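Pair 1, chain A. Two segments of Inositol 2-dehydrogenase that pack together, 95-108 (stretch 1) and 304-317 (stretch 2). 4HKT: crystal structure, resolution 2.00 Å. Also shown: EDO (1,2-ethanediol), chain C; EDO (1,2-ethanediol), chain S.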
# COMPACT_ATOMS: atom_id res chain seq x y z
N PRO A 95 -7.36 -28.99 -19.61
CA PRO A 95 -8.12 -29.91 -18.76
C PRO A 95 -7.69 -31.34 -19.10
O PRO A 95 -6.88 -31.56 -20.00
CB PRO A 95 -9.56 -29.70 -19.22
CG PRO A 95 -9.42 -29.42 -20.67
CD PRO A 95 -8.11 -28.70 -20.85
N ILE A 96 -8.23 -32.31 -18.38
CA ILE A 96 -8.09 -33.70 -18.78
C ILE A 96 -8.89 -33.90 -20.04
O ILE A 96 -8.43 -34.51 -21.02
CB ILE A 96 -8.56 -34.63 -17.67
CG1 ILE A 96 -7.56 -34.57 -16.50
CG2 ILE A 96 -8.61 -36.06 -18.18
CD1 ILE A 96 -8.06 -35.15 -15.22
N ASP A 97 -10.12 -33.38 -20.01
CA ASP A 97 -11.00 -33.35 -21.19
C ASP A 97 -12.11 -32.38 -20.88
O ASP A 97 -12.34 -32.05 -19.73
CB ASP A 97 -11.58 -34.73 -21.50
CG ASP A 97 -12.21 -34.79 -22.90
OD1 ASP A 97 -11.44 -34.86 -23.87
OD2 ASP A 97 -13.46 -34.77 -23.01
N LEU A 98 -12.79 -31.88 -21.90
CA LEU A 98 -13.95 -31.04 -21.64
C LEU A 98 -15.19 -31.82 -21.26
O LEU A 98 -16.17 -31.22 -20.80
CB LEU A 98 -14.22 -30.11 -22.83
CG LEU A 98 -13.06 -29.16 -23.07
CD1 LEU A 98 -13.24 -28.37 -24.36
CD2 LEU A 98 -12.84 -28.21 -21.91
N ASP A 99 -15.18 -33.14 -21.41
CA ASP A 99 -16.35 -33.96 -21.16
C ASP A 99 -16.13 -34.82 -19.92
O ASP A 99 -15.23 -35.63 -19.89
CB ASP A 99 -16.62 -34.88 -22.37
CG ASP A 99 -17.82 -35.78 -22.17
OD1 ASP A 99 -18.83 -35.55 -22.84
OD2 ASP A 99 -17.79 -36.70 -21.36
N ALA A 100 -17.00 -34.70 -18.92
CA ALA A 100 -16.71 -35.28 -17.61
C ALA A 100 -16.71 -36.82 -17.65
O ALA A 100 -15.94 -37.49 -16.93
CB ALA A 100 -17.69 -34.76 -16.56
N GLU A 101 -17.58 -37.38 -18.49
CA GLU A 101 -17.61 -38.81 -18.68
C GLU A 101 -16.27 -39.32 -19.25
O GLU A 101 -15.71 -40.31 -18.75
CB GLU A 101 -18.76 -39.22 -19.60
CG GLU A 101 -19.02 -40.72 -19.57
CD GLU A 101 -19.86 -41.19 -18.35
OE1 GLU A 101 -19.59 -40.78 -17.18
OE2 GLU A 101 -20.81 -41.98 -18.58
N ARG A 102 -15.76 -38.67 -20.28
CA ARG A 102 -14.38 -38.97 -20.79
C ARG A 102 -13.31 -38.88 -19.71
O ARG A 102 -12.36 -39.70 -19.68
CB ARG A 102 -14.02 -38.00 -21.92
CG ARG A 102 -12.72 -38.26 -22.67
CD ARG A 102 -12.75 -39.60 -23.40
NE ARG A 102 -11.43 -40.02 -23.86
CZ ARG A 102 -10.57 -40.78 -23.18
NH1 ARG A 102 -10.85 -41.21 -21.93
NH2 ARG A 102 -9.44 -41.16 -23.75
N VAL A 103 -13.40 -37.86 -18.86
CA VAL A 103 -12.42 -37.66 -17.78
C VAL A 103 -12.46 -38.86 -16.85
O VAL A 103 -11.43 -39.40 -16.46
CB VAL A 103 -12.67 -36.38 -16.96
CG1 VAL A 103 -11.74 -36.34 -15.76
CG2 VAL A 103 -12.55 -35.14 -17.84
N ARG A 104 -13.66 -39.26 -16.46
CA ARG A 104 -13.88 -40.45 -15.63
C ARG A 104 -13.29 -41.73 -16.20
O ARG A 104 -12.67 -42.50 -15.46
CB ARG A 104 -15.39 -40.64 -15.34
CG ARG A 104 -15.91 -39.74 -14.21
CD ARG A 104 -17.33 -40.13 -13.80
NE ARG A 104 -18.26 -39.74 -14.85
CZ ARG A 104 -18.89 -38.56 -14.93
NH1 ARG A 104 -18.76 -37.63 -13.97
NH2 ARG A 104 -19.70 -38.34 -15.96
N ALA A 105 -13.45 -41.93 -17.50
CA ALA A 105 -12.87 -43.08 -18.17
C ALA A 105 -11.35 -43.03 -18.11
O ALA A 105 -10.71 -44.04 -17.88
CB ALA A 105 -13.33 -43.12 -19.63
N CYS A 106 -10.79 -41.85 -18.32
CA CYS A 106 -9.36 -41.64 -18.26
C CYS A 106 -8.77 -41.95 -16.85
O CYS A 106 -7.82 -42.70 -16.72
CB CYS A 106 -9.10 -40.20 -18.69
SG CYS A 106 -7.42 -39.65 -18.60
N LEU A 107 -9.38 -41.38 -15.82
CA LEU A 107 -8.97 -41.63 -14.43
C LEU A 107 -9.06 -43.11 -14.04
O LEU A 107 -8.26 -43.58 -13.26
CB LEU A 107 -9.80 -40.77 -13.48
CG LEU A 107 -9.69 -39.24 -13.70
CD1 LEU A 107 -10.47 -38.47 -12.64
CD2 LEU A 107 -8.24 -38.76 -13.77
N LYS A 108 -10.01 -43.85 -14.60
CA LYS A 108 -10.08 -45.29 -14.36
C LYS A 108 -8.81 -45.96 -14.95
O LYS A 108 -8.20 -46.78 -14.29
CB LYS A 108 -11.38 -45.87 -14.92
CG LYS A 108 -11.74 -47.26 -14.40
CD LYS A 108 -12.81 -47.95 -15.24
CE LYS A 108 -13.18 -49.35 -14.72
NZ LYS A 108 -11.99 -50.14 -14.26
N SER A 304 -4.51 -33.54 -8.23
CA SER A 304 -4.69 -34.84 -8.82
C SER A 304 -5.66 -34.80 -10.01
O SER A 304 -6.29 -33.78 -10.32
CB SER A 304 -5.30 -35.73 -7.77
OG SER A 304 -6.64 -35.29 -7.46
N GLY A 305 -5.83 -35.96 -10.60
CA GLY A 305 -6.89 -36.21 -11.56
C GLY A 305 -8.24 -35.86 -11.02
O GLY A 305 -9.02 -35.20 -11.70
N ASN A 306 -8.54 -36.30 -9.80
CA ASN A 306 -9.84 -35.97 -9.22
C ASN A 306 -10.02 -34.47 -9.06
O ASN A 306 -11.14 -33.95 -9.20
CB ASN A 306 -10.07 -36.69 -7.90
CG ASN A 306 -11.50 -36.52 -7.40
OD1 ASN A 306 -12.46 -36.96 -8.06
ND2 ASN A 306 -11.66 -35.78 -6.29
N ASP A 307 -8.92 -33.73 -8.82
CA ASP A 307 -9.05 -32.27 -8.72
C ASP A 307 -9.40 -31.69 -10.07
O ASP A 307 -10.21 -30.77 -10.15
CB ASP A 307 -7.78 -31.60 -8.16
CG ASP A 307 -7.51 -31.96 -6.69
OD1 ASP A 307 -8.46 -32.04 -5.88
OD2 ASP A 307 -6.33 -32.22 -6.37
N GLY A 308 -8.84 -32.24 -11.16
CA GLY A 308 -9.26 -31.79 -12.51
C GLY A 308 -10.74 -32.08 -12.79
O GLY A 308 -11.46 -31.27 -13.37
N LEU A 309 -11.19 -33.25 -12.38
CA LEU A 309 -12.56 -33.62 -12.55
C LEU A 309 -13.49 -32.71 -11.74
O LEU A 309 -14.54 -32.26 -12.22
CB LEU A 309 -12.76 -35.08 -12.13
CG LEU A 309 -14.21 -35.60 -12.17
CD1 LEU A 309 -14.77 -35.41 -13.56
CD2 LEU A 309 -14.29 -37.06 -11.76
N ALA A 310 -13.13 -32.47 -10.47
CA ALA A 310 -13.94 -31.63 -9.60
C ALA A 310 -14.14 -30.20 -10.14
O ALA A 310 -15.26 -29.66 -10.08
CB ALA A 310 -13.31 -31.58 -8.20
N ALA A 311 -13.09 -29.60 -10.68
CA ALA A 311 -13.18 -28.26 -11.23
C ALA A 311 -14.06 -28.22 -12.48
O ALA A 311 -14.82 -27.30 -12.67
CB ALA A 311 -11.79 -27.72 -11.50
N LEU A 312 -13.99 -29.24 -13.31
CA LEU A 312 -14.82 -29.34 -14.50
C LEU A 312 -16.28 -29.53 -14.14
O LEU A 312 -17.11 -28.90 -14.74
CB LEU A 312 -14.34 -30.50 -15.38
CG LEU A 312 -15.12 -30.71 -16.66
CD1 LEU A 312 -14.94 -29.53 -17.59
CD2 LEU A 312 -14.70 -32.01 -17.33
N ALA A 313 -16.56 -30.32 -13.10
CA ALA A 313 -17.94 -30.53 -12.67
C ALA A 313 -18.52 -29.21 -12.16
O ALA A 313 -19.68 -28.91 -12.42
CB ALA A 313 -18.03 -31.63 -11.62
N LEU A 314 -17.70 -28.39 -11.50
CA LEU A 314 -18.16 -27.06 -11.11
C LEU A 314 -18.41 -26.20 -12.34
O LEU A 314 -19.42 -25.49 -12.37
CB LEU A 314 -17.18 -26.36 -10.17
CG LEU A 314 -17.00 -27.11 -8.84
CD1 LEU A 314 -15.78 -26.65 -8.09
CD2 LEU A 314 -18.19 -27.00 -7.93
N ALA A 315 -17.51 -26.25 -13.33
CA ALA A 315 -17.75 -25.48 -14.55
C ALA A 315 -19.05 -25.93 -15.24
O ALA A 315 -19.84 -25.08 -15.68
CB ALA A 315 -16.55 -25.55 -15.52
N ASP A 316 -19.26 -27.23 -15.34
CA ASP A 316 -20.47 -27.76 -16.02
C ASP A 316 -21.76 -27.26 -15.30
O ASP A 316 -22.75 -26.87 -15.95
CB ASP A 316 -20.48 -29.29 -16.05
CG ASP A 316 -19.47 -29.90 -17.03
OD1 ASP A 316 -19.03 -29.24 -17.99
OD2 ASP A 316 -19.10 -31.07 -16.81
N ALA A 317 -21.71 -27.30 -13.95
CA ALA A 317 -22.78 -26.77 -13.14
C ALA A 317 -22.96 -25.28 -13.37
O ALA A 317 -24.10 -24.83 -13.47
CB ALA A 317 -22.58 -27.08 -11.65
C1 EDO C . -17.84 -29.35 -22.68
O1 EDO C . -18.05 -30.74 -22.88
C2 EDO C . -17.24 -28.67 -23.90
O2 EDO C . -18.23 -27.85 -24.52
C1 EDO S . -8.24 -29.42 -1.11
O1 EDO S . -6.93 -28.84 -1.16
C2 EDO S . -8.90 -29.41 -2.50
O2 EDO S . -8.01 -29.96 -3.50
O HOH W 1 -10.05 -31.50 -16.15
O HOH W 2 -18.23 -32.20 -19.05

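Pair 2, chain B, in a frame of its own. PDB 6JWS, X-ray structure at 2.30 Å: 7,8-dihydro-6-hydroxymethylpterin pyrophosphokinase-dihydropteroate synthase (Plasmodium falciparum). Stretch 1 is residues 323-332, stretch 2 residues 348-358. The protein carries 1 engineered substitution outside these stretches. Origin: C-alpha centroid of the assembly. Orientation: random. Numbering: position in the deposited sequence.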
# COMPACT_ATOMS: atom_id res chain seq x y z
N THR B 323 35.84 -11.55 14.10
CA THR B 323 34.62 -12.35 14.03
C THR B 323 33.43 -11.68 14.74
O THR B 323 32.31 -11.74 14.24
CB THR B 323 34.87 -13.76 14.56
OG1 THR B 323 36.01 -14.24 13.85
CG2 THR B 323 33.70 -14.69 14.34
N THR B 324 33.70 -11.05 15.87
CA THR B 324 32.71 -10.54 16.81
C THR B 324 32.62 -9.02 16.69
O THR B 324 31.72 -8.39 17.24
CB THR B 324 33.13 -10.99 18.21
OG1 THR B 324 32.43 -12.22 18.38
CG2 THR B 324 32.81 -10.02 19.33
N HIS B 325 33.58 -8.45 15.96
CA HIS B 325 33.76 -7.01 15.96
C HIS B 325 33.09 -6.40 14.72
O HIS B 325 32.53 -5.31 14.78
CB HIS B 325 35.24 -6.67 16.15
CG HIS B 325 35.50 -5.26 16.56
ND1 HIS B 325 35.67 -4.23 15.64
CD2 HIS B 325 35.62 -4.70 17.79
CE1 HIS B 325 35.89 -3.09 16.28
NE2 HIS B 325 35.86 -3.36 17.60
N ARG B 326 33.16 -7.11 13.59
CA ARG B 326 32.57 -6.64 12.35
C ARG B 326 31.13 -7.13 12.22
O ARG B 326 30.87 -8.33 12.16
CB ARG B 326 33.35 -7.14 11.14
CG ARG B 326 34.65 -6.40 10.89
CD ARG B 326 35.04 -6.37 9.44
NE ARG B 326 36.32 -5.69 9.38
CZ ARG B 326 37.49 -6.29 9.22
NH1 ARG B 326 37.56 -7.60 9.07
NH2 ARG B 326 38.59 -5.56 9.19
N TYR B 327 30.19 -6.19 12.12
CA TYR B 327 28.80 -6.50 11.84
C TYR B 327 28.68 -7.40 10.60
O TYR B 327 27.97 -8.39 10.63
CB TYR B 327 27.98 -5.23 11.62
CG TYR B 327 26.54 -5.52 11.25
CD1 TYR B 327 25.69 -6.12 12.16
CD2 TYR B 327 26.05 -5.23 9.99
CE1 TYR B 327 24.37 -6.39 11.85
CE2 TYR B 327 24.73 -5.50 9.66
CZ TYR B 327 23.88 -6.08 10.59
OH TYR B 327 22.58 -6.35 10.27
N SER B 328 29.42 -7.05 9.54
CA SER B 328 29.30 -7.74 8.26
C SER B 328 29.61 -9.22 8.41
O SER B 328 29.05 -10.04 7.70
CB SER B 328 30.12 -7.09 7.18
OG SER B 328 31.50 -7.20 7.50
N ILE B 329 30.46 -9.59 9.37
CA ILE B 329 30.75 -11.01 9.57
C ILE B 329 29.61 -11.65 10.35
O ILE B 329 29.11 -12.70 9.95
CB ILE B 329 32.12 -11.24 10.25
CG1 ILE B 329 33.27 -10.74 9.38
CG2 ILE B 329 32.31 -12.68 10.67
CD1 ILE B 329 34.58 -10.60 10.16
N LEU B 330 29.19 -11.04 11.46
CA LEU B 330 28.10 -11.60 12.24
C LEU B 330 26.86 -11.79 11.35
O LEU B 330 26.17 -12.80 11.44
CB LEU B 330 27.80 -10.69 13.43
CG LEU B 330 28.75 -10.81 14.62
CD1 LEU B 330 28.39 -9.83 15.73
CD2 LEU B 330 28.76 -12.23 15.17
N LEU B 331 26.58 -10.80 10.50
CA LEU B 331 25.47 -10.79 9.56
C LEU B 331 25.47 -12.07 8.69
O LEU B 331 24.45 -12.76 8.61
CB LEU B 331 25.58 -9.49 8.75
CG LEU B 331 24.58 -9.25 7.61
CD1 LEU B 331 23.15 -9.03 8.13
CD2 LEU B 331 25.02 -8.04 6.79
N CYS B 332 26.62 -12.39 8.07
CA CYS B 332 26.79 -13.58 7.23
C CYS B 332 26.71 -14.88 8.04
O CYS B 332 26.04 -15.81 7.61
CB CYS B 332 28.13 -13.56 6.51
SG CYS B 332 28.20 -12.34 5.19
N THR B 348 25.84 -17.45 21.39
CA THR B 348 25.62 -17.92 20.03
C THR B 348 25.72 -16.76 19.04
O THR B 348 25.53 -15.60 19.39
CB THR B 348 24.29 -18.68 19.92
OG1 THR B 348 23.26 -17.70 19.97
CG2 THR B 348 24.09 -19.72 21.01
N ILE B 349 26.06 -17.12 17.81
CA ILE B 349 26.09 -16.22 16.67
C ILE B 349 24.81 -15.38 16.64
O ILE B 349 24.89 -14.16 16.53
CB ILE B 349 26.31 -17.00 15.36
CG1 ILE B 349 27.68 -17.69 15.31
CG2 ILE B 349 26.11 -16.06 14.18
CD1 ILE B 349 28.86 -16.75 15.53
N ARG B 350 23.64 -16.03 16.73
CA ARG B 350 22.38 -15.31 16.63
C ARG B 350 22.29 -14.26 17.74
O ARG B 350 21.91 -13.12 17.47
CB ARG B 350 21.17 -16.25 16.59
CG ARG B 350 19.83 -15.52 16.51
CD ARG B 350 18.77 -16.08 15.55
NE ARG B 350 19.11 -16.03 14.13
CZ ARG B 350 18.62 -16.87 13.20
NH1 ARG B 350 17.76 -17.81 13.56
NH2 ARG B 350 19.01 -16.76 11.93
N CYS B 351 22.63 -14.63 18.99
CA CYS B 351 22.50 -13.70 20.10
C CYS B 351 23.45 -12.51 19.94
O CYS B 351 23.03 -11.39 20.19
CB CYS B 351 22.66 -14.38 21.45
SG CYS B 351 21.23 -15.38 21.92
N LEU B 352 24.69 -12.77 19.49
CA LEU B 352 25.68 -11.72 19.22
C LEU B 352 25.19 -10.83 18.09
O LEU B 352 25.33 -9.61 18.14
CB LEU B 352 27.05 -12.33 18.86
CG LEU B 352 27.81 -13.04 19.99
CD1 LEU B 352 29.07 -13.72 19.47
CD2 LEU B 352 28.18 -12.08 21.13
N TYR B 353 24.63 -11.45 17.04
CA TYR B 353 24.08 -10.66 15.96
C TYR B 353 23.00 -9.72 16.48
O TYR B 353 23.04 -8.52 16.19
CB TYR B 353 23.61 -11.53 14.79
CG TYR B 353 22.88 -10.73 13.75
CD1 TYR B 353 23.58 -10.05 12.77
CD2 TYR B 353 21.50 -10.59 13.79
CE1 TYR B 353 22.93 -9.27 11.83
CE2 TYR B 353 20.83 -9.82 12.85
CZ TYR B 353 21.56 -9.15 11.88
OH TYR B 353 20.93 -8.37 10.96
N ASN B 354 22.01 -10.25 17.23
CA ASN B 354 20.86 -9.47 17.70
C ASN B 354 21.33 -8.34 18.62
O ASN B 354 20.76 -7.25 18.61
CB ASN B 354 19.82 -10.31 18.45
CG ASN B 354 19.01 -11.24 17.58
OD1 ASN B 354 18.87 -11.02 16.38
ND2 ASN B 354 18.45 -12.29 18.17
N LYS B 355 22.36 -8.61 19.42
CA LYS B 355 22.82 -7.64 20.41
C LYS B 355 23.50 -6.48 19.69
O LYS B 355 23.35 -5.33 20.09
CB LYS B 355 23.72 -8.31 21.45
CG LYS B 355 22.98 -8.82 22.69
CD LYS B 355 23.51 -10.12 23.27
CE LYS B 355 24.55 -9.95 24.36
NZ LYS B 355 25.29 -11.21 24.63
N TYR B 356 24.22 -6.80 18.61
CA TYR B 356 24.89 -5.78 17.83
C TYR B 356 23.85 -4.83 17.22
O TYR B 356 24.03 -3.62 17.23
CB TYR B 356 25.75 -6.45 16.76
CG TYR B 356 26.83 -5.57 16.19
CD1 TYR B 356 26.52 -4.52 15.34
CD2 TYR B 356 28.17 -5.81 16.48
CE1 TYR B 356 27.52 -3.69 14.84
CE2 TYR B 356 29.18 -5.00 15.98
CZ TYR B 356 28.84 -3.94 15.16
OH TYR B 356 29.84 -3.17 14.64
N VAL B 357 22.77 -5.40 16.67
CA VAL B 357 21.73 -4.63 16.02
C VAL B 357 21.09 -3.70 17.06
O VAL B 357 20.91 -2.51 16.80
CB VAL B 357 20.66 -5.52 15.34
CG1 VAL B 357 19.46 -4.70 14.87
CG2 VAL B 357 21.25 -6.33 14.19
N SER B 358 20.72 -4.27 18.21
CA SER B 358 19.92 -3.50 19.15
C SER B 358 20.78 -2.46 19.88
O SER B 358 20.32 -1.36 20.17
CB SER B 358 19.12 -4.37 20.06
OG SER B 358 19.96 -5.07 20.94

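Two helices that run in roughly opposite directions, each entered from a loop or turn, can be held together by quite different sets of side chains. Pair 1 and pair 2 illustrate the principle. Fourteen central residues superpose with an RMSD of 0.9 Å over N, CA and C, although the N-to-C directions of the helices are 170° apart in pair 1 and 135° apart in pair 2, with closest approaches of 10.2 and 9.3 Å. In both, the matched residues D99(A) and R326(B) occupy the N-cap position of the first helix. D99(A) caps with its side chain, OD2 accepting from R102(A) N at 3.0 Å.

At the first matched helix position, A100(A) points toward the other stretch and Y327(B) sideways, and the change of side chain is marked. A100(A) offers a methyl group, and its match Y327(B) a phenol. The small residue is met by long aliphatic partners: A100(A) CB lies 4.2 Å from L309(A) CD1 and 4.1 Å from L312(A) CD2. In pair 2 both of those leucines are matched by tyrosines, so three aromatic rings gather where an alanine and two leucines stood. The rings of Y327(B) and Y353(B) meet rim to rim, their centroids 5.4 Å apart and their planes at 27°, and the hydroxyls also meet: Y327(B) OH and Y353(B) OH share a hydrogen bond of 2.7 Å in which either may be the donor. Pair 1 has no direct hydrogen bond between its stretches; there, water 2 joins L98(A) O to D316(A) OD2, donating to them over 2.9 and 2.7 Å respectively.

One turn on, the side-chain centres of V103(A) and L330(B) fall 1.1 Å apart, and both residues point toward the opposing helix. V103(A) divides its methyls, CG1 lying 3.9 Å from L309(A) CD1 and CG2 3.8 Å from L312(A) CD2. The longer L330(B) reaches farther, with CD2 4.1 Å from L352(B) CB and CD1 4.1 Å from Y356(B) CD2.

On the second helix, L309(A) and Y353(B) both leave the backbone sideways and bring their ends nearer the partner. L309(A) is a knob among A100(A), V103(A), R104(A) and L107(A); Y353(B) instead extends its ring to L331(B), whose CD1 is 3.7 Å from Y353(B) CE1. At the next inward match, L312(A) reaches the loop, its CD2 3.4 Å from D97(A) O, whereas Y356(B) lays one ring face over Y327(B) CA.

Two further matches concern glycine. G305(A) aligns with I349(B), and G308(A) with L352(B). Bare backbone lets neighbours come close: L107(A) CD2 rests 3.6 Å from G305(A) CA, and an ideal CB on that glycine would lie only 2.5 Å from the same methyl, a clash. At G308(A) an ideal CB would be tight against I96(A) CD1, at 3.2 Å. In pair 2 these places carry side chains, and L352(B) points toward its partner, its CD1 3.8 Å from T324(B) OG1. Similar backbones thus accommodate either close approach at glycine or contacts made by larger side chains.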